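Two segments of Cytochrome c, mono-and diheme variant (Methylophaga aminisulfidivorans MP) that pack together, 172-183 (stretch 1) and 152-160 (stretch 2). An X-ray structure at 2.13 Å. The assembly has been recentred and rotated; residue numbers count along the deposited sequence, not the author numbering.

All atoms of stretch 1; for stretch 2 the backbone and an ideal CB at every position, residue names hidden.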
ATOM      1  N   ASN A 172     -34.528  -5.045 -12.218  1.00 53.25           N
ATOM      2  CA  ASN A 172     -35.078  -4.352 -11.014  1.00 55.48           C
ATOM      3  C   ASN A 172     -33.993  -3.719 -10.127  1.00 57.41           C
ATOM      4  O   ASN A 172     -34.292  -3.448  -8.959  1.00 55.03           O
ATOM      5  CB  ASN A 172     -35.899  -5.320 -10.169  1.00 58.17           C
ATOM      6  CG  ASN A 172     -37.014  -5.938 -10.982  1.00 64.60           C
ATOM      7  OD1 ASN A 172     -37.235  -7.150 -10.935  1.00 66.51           O
ATOM      8  ND2 ASN A 172     -37.676  -5.112 -11.773  1.00 60.94           N
ATOM      9  N   PHE A 173     -32.796  -3.459 -10.658  1.00 61.74           N
ATOM     10  CA  PHE A 173     -31.603  -3.028  -9.883  1.00 59.52           C
ATOM     11  C   PHE A 173     -31.454  -1.498  -9.943  1.00 56.65           C
ATOM     12  O   PHE A 173     -31.509  -0.935 -11.047  1.00 54.20           O
ATOM     13  CB  PHE A 173     -30.356  -3.747 -10.416  1.00 57.42           C
ATOM     14  CG  PHE A 173     -29.060  -3.225  -9.860  1.00 56.74           C
ATOM     15  CD1 PHE A 173     -28.631  -3.599  -8.595  1.00 57.08           C
ATOM     16  CD2 PHE A 173     -28.289  -2.331 -10.589  1.00 57.06           C
ATOM     17  CE1 PHE A 173     -27.449  -3.097  -8.072  1.00 56.15           C
ATOM     18  CE2 PHE A 173     -27.104  -1.837 -10.070  1.00 55.09           C
ATOM     19  CZ  PHE A 173     -26.694  -2.215  -8.812  1.00 54.03           C
ATOM     20  N   LYS A 174     -31.252  -0.848  -8.792  1.00 56.08           N
ATOM     21  CA  LYS A 174     -30.792   0.569  -8.721  1.00 62.03           C
ATOM     22  C   LYS A 174     -29.386   0.618  -8.119  1.00 53.65           C
ATOM     23  O   LYS A 174     -29.161   0.113  -7.019  1.00 48.00           O
ATOM     24  CB  LYS A 174     -31.777   1.417  -7.911  1.00 70.27           C
ATOM     25  CG  LYS A 174     -32.078   2.795  -8.493  1.00 76.15           C
ATOM     26  CD  LYS A 174     -31.050   3.870  -8.175  1.00 82.55           C
ATOM     27  CE  LYS A 174     -31.605   5.278  -8.300  1.00 81.07           C
ATOM     28  NZ  LYS A 174     -32.338   5.479  -9.575  1.00 79.62           N
ATOM     29  N   PRO A 175     -28.394   1.194  -8.832  1.00 50.52           N
ATOM     30  CA  PRO A 175     -27.055   1.391  -8.273  1.00 53.16           C
ATOM     31  C   PRO A 175     -27.149   2.079  -6.907  1.00 54.01           C
ATOM     32  O   PRO A 175     -27.953   2.994  -6.753  1.00 52.54           O
ATOM     33  CB  PRO A 175     -26.326   2.267  -9.302  1.00 53.40           C
ATOM     34  CG  PRO A 175     -27.041   1.974 -10.608  1.00 57.48           C
ATOM     35  CD  PRO A 175     -28.478   1.648 -10.229  1.00 54.57           C
ATOM     36  N   ALA A 176     -26.376   1.599  -5.932  1.00 52.91           N
ATOM     37  CA  ALA A 176     -26.296   2.209  -4.585  1.00 49.48           C
ATOM     38  C   ALA A 176     -25.568   3.556  -4.700  1.00 45.85           C
ATOM     39  O   ALA A 176     -25.127   3.921  -5.823  1.00 42.63           O
ATOM     40  CB  ALA A 176     -25.631   1.288  -3.597  1.00 47.52           C
ATOM     41  N   GLU A 177     -25.471   4.254  -3.570  1.00 53.15           N
ATOM     42  CA  GLU A 177     -24.839   5.596  -3.430  1.00 58.92           C
ATOM     43  C   GLU A 177     -23.349   5.444  -3.732  1.00 55.06           C
ATOM     44  O   GLU A 177     -22.694   4.600  -3.075  1.00 55.66           O
ATOM     45  CB  GLU A 177     -25.020   6.150  -2.008  1.00 70.57           C
ATOM     46  CG  GLU A 177     -26.462   6.141  -1.490  1.00 81.43           C
ATOM     47  CD  GLU A 177     -27.040   4.779  -1.113  1.00 82.22           C
ATOM     48  OE1 GLU A 177     -26.320   3.759  -1.268  1.00 70.84           O
ATOM     49  OE2 GLU A 177     -28.216   4.736  -0.683  1.00 83.89           O
ATOM     50  N   VAL A 178     -22.853   6.184  -4.720  1.00 48.93           N
ATOM     51  CA  VAL A 178     -21.397   6.352  -4.971  1.00 54.70           C
ATOM     52  C   VAL A 178     -20.772   7.002  -3.737  1.00 62.56           C
ATOM     53  O   VAL A 178     -21.340   7.926  -3.152  1.00 58.57           O
ATOM     54  CB  VAL A 178     -21.130   7.183  -6.234  1.00 48.60           C
ATOM     55  CG1 VAL A 178     -19.650   7.460  -6.399  1.00 47.34           C
ATOM     56  CG2 VAL A 178     -21.694   6.508  -7.476  1.00 48.72           C
ATOM     57  N   PRO A 179     -19.613   6.507  -3.249  1.00 71.10           N
ATOM     58  CA  PRO A 179     -18.829   7.249  -2.268  1.00 72.75           C
ATOM     59  C   PRO A 179     -18.174   8.459  -2.953  1.00 74.91           C
ATOM     60  O   PRO A 179     -17.766   8.346  -4.104  1.00 72.16           O
ATOM     61  CB  PRO A 179     -17.806   6.224  -1.753  1.00 71.77           C
ATOM     62  CG  PRO A 179     -18.355   4.890  -2.207  1.00 71.17           C
ATOM     63  CD  PRO A 179     -19.037   5.187  -3.525  1.00 69.25           C
ATOM     64  N   GLU A 180     -18.137   9.581  -2.229  1.00 86.35           N
ATOM     65  CA  GLU A 180     -17.435  10.849  -2.580  1.00 92.96           C
ATOM     66  C   GLU A 180     -16.035  10.536  -3.126  1.00 98.45           C
ATOM     67  O   GLU A 180     -15.710  11.000  -4.245  1.00 90.28           O
ATOM     68  CB  GLU A 180     -17.318  11.751  -1.345  1.00 96.56           C
ATOM     69  CG  GLU A 180     -18.566  11.793  -0.468  1.00102.74           C
ATOM     70  CD  GLU A 180     -18.667  10.676   0.564  1.00108.98           C
ATOM     71  OE1 GLU A 180     -19.472   9.732   0.352  1.00 99.97           O
ATOM     72  OE2 GLU A 180     -17.938  10.747   1.576  1.00109.49           O
ATOM     73  N   ASP A 181     -15.263   9.728  -2.385  1.00 97.34           N
ATOM     74  CA  ASP A 181     -13.795   9.549  -2.564  1.00 92.67           C
ATOM     75  C   ASP A 181     -13.492   8.720  -3.818  1.00 89.24           C
ATOM     76  O   ASP A 181     -12.303   8.662  -4.190  1.00102.50           O
ATOM     77  CB  ASP A 181     -13.142   8.907  -1.337  1.00 87.25           C
ATOM     78  CG  ASP A 181     -13.844   9.214  -0.027  1.00 92.89           C
ATOM     79  OD1 ASP A 181     -15.089   9.052   0.023  1.00 91.68           O
ATOM     80  OD2 ASP A 181     -13.147   9.614   0.929  1.00 86.23           O
ATOM     81  N   PHE A 182     -14.502   8.114  -4.458  1.00 78.89           N
ATOM     82  CA  PHE A 182     -14.329   7.332  -5.713  1.00 73.65           C
ATOM     83  C   PHE A 182     -14.060   8.262  -6.916  1.00 74.31           C
ATOM     84  O   PHE A 182     -13.525   7.768  -7.945  1.00 70.89           O
ATOM     85  CB  PHE A 182     -15.534   6.419  -5.972  1.00 61.45           C
ATOM     86  CG  PHE A 182     -15.358   5.550  -7.193  1.00 52.72           C
ATOM     87  CD1 PHE A 182     -14.477   4.478  -7.173  1.00 47.09           C
ATOM     88  CD2 PHE A 182     -16.019   5.841  -8.375  1.00 48.93           C
ATOM     89  CE1 PHE A 182     -14.301   3.684  -8.296  1.00 47.33           C
ATOM     90  CE2 PHE A 182     -15.834   5.057  -9.504  1.00 51.43           C
ATOM     91  CZ  PHE A 182     -14.980   3.970  -9.462  1.00 51.11           C
ATOM     92  N   LYS A 183     -14.417   9.549  -6.808  1.00 75.72           N
ATOM     93  CA  LYS A 183     -14.323  10.561  -7.899  1.00 79.22           C
ATOM     94  C   LYS A 183     -14.931   9.986  -9.184  1.00 77.48           C
ATOM     95  O   LYS A 183     -16.017  10.389  -9.593  1.00 74.91           O
ATOM     96  CB  LYS A 183     -12.872  10.995  -8.131  1.00 82.53           C
ATOM     97  CG  LYS A 183     -12.278  11.865  -7.032  1.00 86.53           C
ATOM     98  CD  LYS A 183     -11.521  13.066  -7.559  1.00 84.36           C
ATOM     99  CE  LYS A 183     -10.909  13.901  -6.454  1.00 86.96           C
ATOM    100  NZ  LYS A 183     -10.034  13.091  -5.576  1.00 87.90           N
ATOM    101  N   UNK A 152     -21.510  -6.813  -2.448  1.00 26.44           N
ATOM    102  CA  UNK A 152     -22.454  -6.706  -3.594  1.00 24.56           C
ATOM    103  C   UNK A 152     -23.537  -5.660  -3.270  1.00 23.18           C
ATOM    104  O   UNK A 152     -23.882  -4.948  -4.165  1.00 22.84           O
ATOM    105  CB  UNK A 152     -23.098  -8.059  -3.900  1.00 24.56           C
ATOM    106  N   UNK A 153     -23.962  -5.532  -2.016  1.00 27.17           N
ATOM    107  CA  UNK A 153     -25.104  -4.684  -1.582  1.00 29.80           C
ATOM    108  C   UNK A 153     -24.755  -3.202  -1.762  1.00 33.17           C
ATOM    109  O   UNK A 153     -25.685  -2.413  -1.945  1.00 35.05           O
ATOM    110  CB  UNK A 153     -25.467  -4.964  -0.122  1.00 29.80           C
ATOM    111  N   UNK A 154     -23.466  -2.830  -1.731  1.00 33.16           N
ATOM    112  CA  UNK A 154     -23.037  -1.397  -1.783  1.00 31.31           C
ATOM    113  C   UNK A 154     -22.628  -1.032  -3.202  1.00 31.04           C
ATOM    114  O   UNK A 154     -22.269   0.105  -3.401  1.00 31.41           O
ATOM    115  CB  UNK A 154     -21.875  -1.131  -0.824  1.00 31.31           C
ATOM    116  N   UNK A 155     -22.767  -1.958  -4.155  1.00 31.23           N
ATOM    117  CA  UNK A 155     -22.412  -1.759  -5.585  1.00 31.28           C
ATOM    118  C   UNK A 155     -23.133  -0.545  -6.159  1.00 37.67           C
ATOM    119  O   UNK A 155     -24.366  -0.461  -5.978  1.00 35.13           O
ATOM    120  CB  UNK A 155     -22.760  -3.001  -6.408  1.00 31.28           C
ATOM    121  N   UNK A 156     -22.394   0.277  -6.907  1.00 38.33           N
ATOM    122  CA  UNK A 156     -22.848   1.551  -7.524  1.00 37.06           C
ATOM    123  C   UNK A 156     -22.526   1.527  -9.012  1.00 34.88           C
ATOM    124  O   UNK A 156     -22.612   2.572  -9.633  1.00 39.84           O
ATOM    125  CB  UNK A 156     -22.187   2.760  -6.858  1.00 37.06           C
ATOM    126  N   UNK A 157     -22.089   0.385  -9.545  1.00 31.11           N
ATOM    127  CA  UNK A 157     -21.813   0.227 -10.978  1.00 32.82           C
ATOM    128  C   UNK A 157     -23.079  -0.104 -11.766  1.00 31.13           C
ATOM    129  O   UNK A 157     -24.177  -0.022 -11.206  1.00 33.14           O
ATOM    130  CB  UNK A 157     -20.767  -0.868 -11.196  1.00 32.82           C
ATOM    131  N   UNK A 158     -22.917  -0.471 -13.023  1.00 33.79           N
ATOM    132  CA  UNK A 158     -24.022  -0.744 -13.971  1.00 40.02           C
ATOM    133  C   UNK A 158     -24.542  -2.170 -13.757  1.00 42.32           C
ATOM    134  O   UNK A 158     -23.735  -3.059 -13.425  1.00 43.79           O
ATOM    135  CB  UNK A 158     -23.560  -0.559 -15.418  1.00 40.02           C
ATOM    136  N   UNK A 159     -25.843  -2.379 -13.948  1.00 43.02           N
ATOM    137  CA  UNK A 159     -26.509  -3.696 -13.825  1.00 46.13           C
ATOM    138  C   UNK A 159     -25.956  -4.642 -14.892  1.00 42.67           C
ATOM    139  O   UNK A 159     -25.922  -5.856 -14.655  1.00 45.90           O
ATOM    140  CB  UNK A 159     -28.027  -3.562 -13.965  1.00 46.13           C
ATOM    141  N   UNK A 160     -25.570  -4.096 -16.037  1.00 43.80           N
ATOM    142  CA  UNK A 160     -25.148  -4.885 -17.220  1.00 53.50           C
ATOM    143  C   UNK A 160     -23.862  -5.649 -16.885  1.00 49.34           C
ATOM    144  O   UNK A 160     -23.618  -6.681 -17.503  1.00 54.40           O
ATOM    145  CB  UNK A 160     -24.930  -3.982 -18.436  1.00 53.50           C
TER

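Stretch 1 is loop, with a short 3-10 segment at 180-182, and includes Pro175 and Pro179. It offers two aromatic rings, Phe173 and Phe182, near its ends, with the apolar Pro175, Ala176, Val178 and Pro179 among the residues between them. Position 152 is helical, with phi/psi of -69/-34°, and its ideal CB has nothing of stretch 1 within 5.5 Å, so almost any helix-compatible residue would suit. It is Arg152, whose guanidinium is hydrogen-bonded elsewhere in the structure. Position 153 is also helical and its CA-to-CB bond points away; a small or polar residue is as likely as any. The deposited Ser153 adds little beyond its carbonyl, with Ser153 O 4.1 Å from Ala176 CB.

At position 154 the backbone leaves the helix (-99/3°) and CB points sideways, 5.3 Å from Ala176 CB. That leaves room for many side chains, apolar or polar. Val154 is in the m rotamer and its side chain stays clear of stretch 1; the closer contact is made by its backbone, with Val154 O 3.6 Å from Ala176 CB. A water donates to both Val154 O and Glu177 O, its oxygen 2.7 Å from each, and so bridges the two stretches.

Position 155 has extended angles (-55/135°), and its carbonyl faces the amide of Ala176. The resulting hydrogen bond, Ala176 N to the O of position 155, is 2.9 Å long with an angle of 159° at the hydrogen; any residue could supply it. The ideal CB lies 4.7 Å from Phe173 CZ, which favours an apolar or aromatic side chain. Tyr155 takes the t rotamer, bringing its CD2 to 3.3 Å from Phe173 CZ. The two rings meet obliquely, with planes at 46°, and the Tyr155 hydroxyl reaches on to donate to the backbone of position 158 (Tyr155 OH to the O of 158, 2.7 Å).

Position 156 lies close to stretch 1 in backbone terms, its CA 4.3 Å from Pro175 CA. Its CB points sideways, 3.3 Å from Ala176 O and 3.8 Å from Val178 CG2, and beyond it Pro179 and Phe182 line an apolar site. A long apolar or aromatic side chain could follow these residues; a small one would not reach Phe182. Trp156 in the p rotamer contacts them all. Pro179 CD sits over its six-membered ring, 3.2 Å from the centroid, in a CH-pi contact, while the indole edge meets the face of Phe182, with Trp156 CZ2 3.8 Å from Phe182 CD1. Trp156 NE1 finds no partner in the model.

At position 157 phi/psi of -84/-170° do not require glycine, and CB would point away into space free of stretch 1, so many residues would fit. Gly157 contributes its carbonyl: Gly157 O lies 3.5 Å from Pro175 CG and at the edge of the Phe173 ring, 3.6 Å from Phe173 CE2. Position 158 also points away and is permissive; Ser158 OG is bonded elsewhere.

Position 159 places CB 3.6 Å from Phe173 CD2, suiting a small apolar residue, although a larger one might turn aside. Ala159 sets its CB 3.6 Å from Phe173 CD2. Position 160 is out of reach, compatible with a polar residue, and is Asp160.

Stretch 2 (152-160) RSVYWGSAD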
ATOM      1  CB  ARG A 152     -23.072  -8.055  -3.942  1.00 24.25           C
ATOM      2  CG  ARG A 152     -22.057  -9.091  -4.381  1.00 25.27           C
ATOM      3  CD  ARG A 152     -21.140  -8.636  -5.501  1.00 24.69           C
ATOM      4  NE  ARG A 152     -20.546  -9.833  -6.070  1.00 27.97           N
ATOM      5  CZ  ARG A 152     -19.496  -9.877  -6.878  1.00 25.30           C
ATOM      6  NH1 ARG A 152     -18.871  -8.773  -7.239  1.00 25.27           N
ATOM      7  NH2 ARG A 152     -19.053 -11.051  -7.284  1.00 24.70           N
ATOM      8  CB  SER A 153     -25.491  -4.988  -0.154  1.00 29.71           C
ATOM      9  OG  SER A 153     -24.542  -4.434   0.774  1.00 31.64           O
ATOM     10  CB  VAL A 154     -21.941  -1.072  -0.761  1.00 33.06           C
ATOM     11  CG1 VAL A 154     -22.509  -1.147   0.636  1.00 31.59           C
ATOM     12  CG2 VAL A 154     -20.698  -1.957  -0.891  1.00 35.17           C
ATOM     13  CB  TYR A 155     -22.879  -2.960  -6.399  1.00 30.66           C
ATOM     14  CG  TYR A 155     -22.492  -2.995  -7.850  1.00 28.44           C
ATOM     15  CD1 TYR A 155     -21.172  -3.142  -8.256  1.00 28.59           C
ATOM     16  CD2 TYR A 155     -23.473  -3.010  -8.826  1.00 28.43           C
ATOM     17  CE1 TYR A 155     -20.838  -3.220  -9.598  1.00 27.26           C
ATOM     18  CE2 TYR A 155     -23.156  -3.116 -10.168  1.00 26.92           C
ATOM     19  CZ  TYR A 155     -21.843  -3.259 -10.555  1.00 27.53           C
ATOM     20  OH  TYR A 155     -21.558  -3.401 -11.884  1.00 26.95           O
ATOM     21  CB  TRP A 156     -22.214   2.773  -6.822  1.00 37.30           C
ATOM     22  CG  TRP A 156     -20.720   2.849  -6.885  1.00 35.94           C
ATOM     23  CD1 TRP A 156     -19.952   3.166  -7.967  1.00 36.42           C
ATOM     24  CD2 TRP A 156     -19.804   2.555  -5.818  1.00 31.65           C
ATOM     25  NE1 TRP A 156     -18.624   3.102  -7.641  1.00 40.70           N
ATOM     26  CE2 TRP A 156     -18.505   2.728  -6.330  1.00 38.17           C
ATOM     27  CE3 TRP A 156     -19.957   2.145  -4.495  1.00 34.43           C
ATOM     28  CZ2 TRP A 156     -17.367   2.527  -5.550  1.00 38.35           C
ATOM     29  CZ3 TRP A 156     -18.836   1.926  -3.730  1.00 33.36           C
ATOM     30  CH2 TRP A 156     -17.560   2.120  -4.255  1.00 33.38           C
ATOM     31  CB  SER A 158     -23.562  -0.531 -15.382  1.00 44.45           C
ATOM     32  OG  SER A 158     -22.788  -1.639 -15.815  1.00 54.29           O
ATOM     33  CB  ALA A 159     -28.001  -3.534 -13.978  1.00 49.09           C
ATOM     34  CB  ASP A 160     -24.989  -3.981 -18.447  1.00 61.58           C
ATOM     35  CG  ASP A 160     -26.060  -2.902 -18.545  1.00 76.51           C
ATOM     36  OD1 ASP A 160     -25.980  -1.915 -17.768  1.00 83.23           O
ATOM     37  OD2 ASP A 160     -26.982  -3.064 -19.376  1.00 87.49           O
TER
HETATM   38  O   HOH W   1     -22.520   2.242  -1.789  1.00 34.05           O
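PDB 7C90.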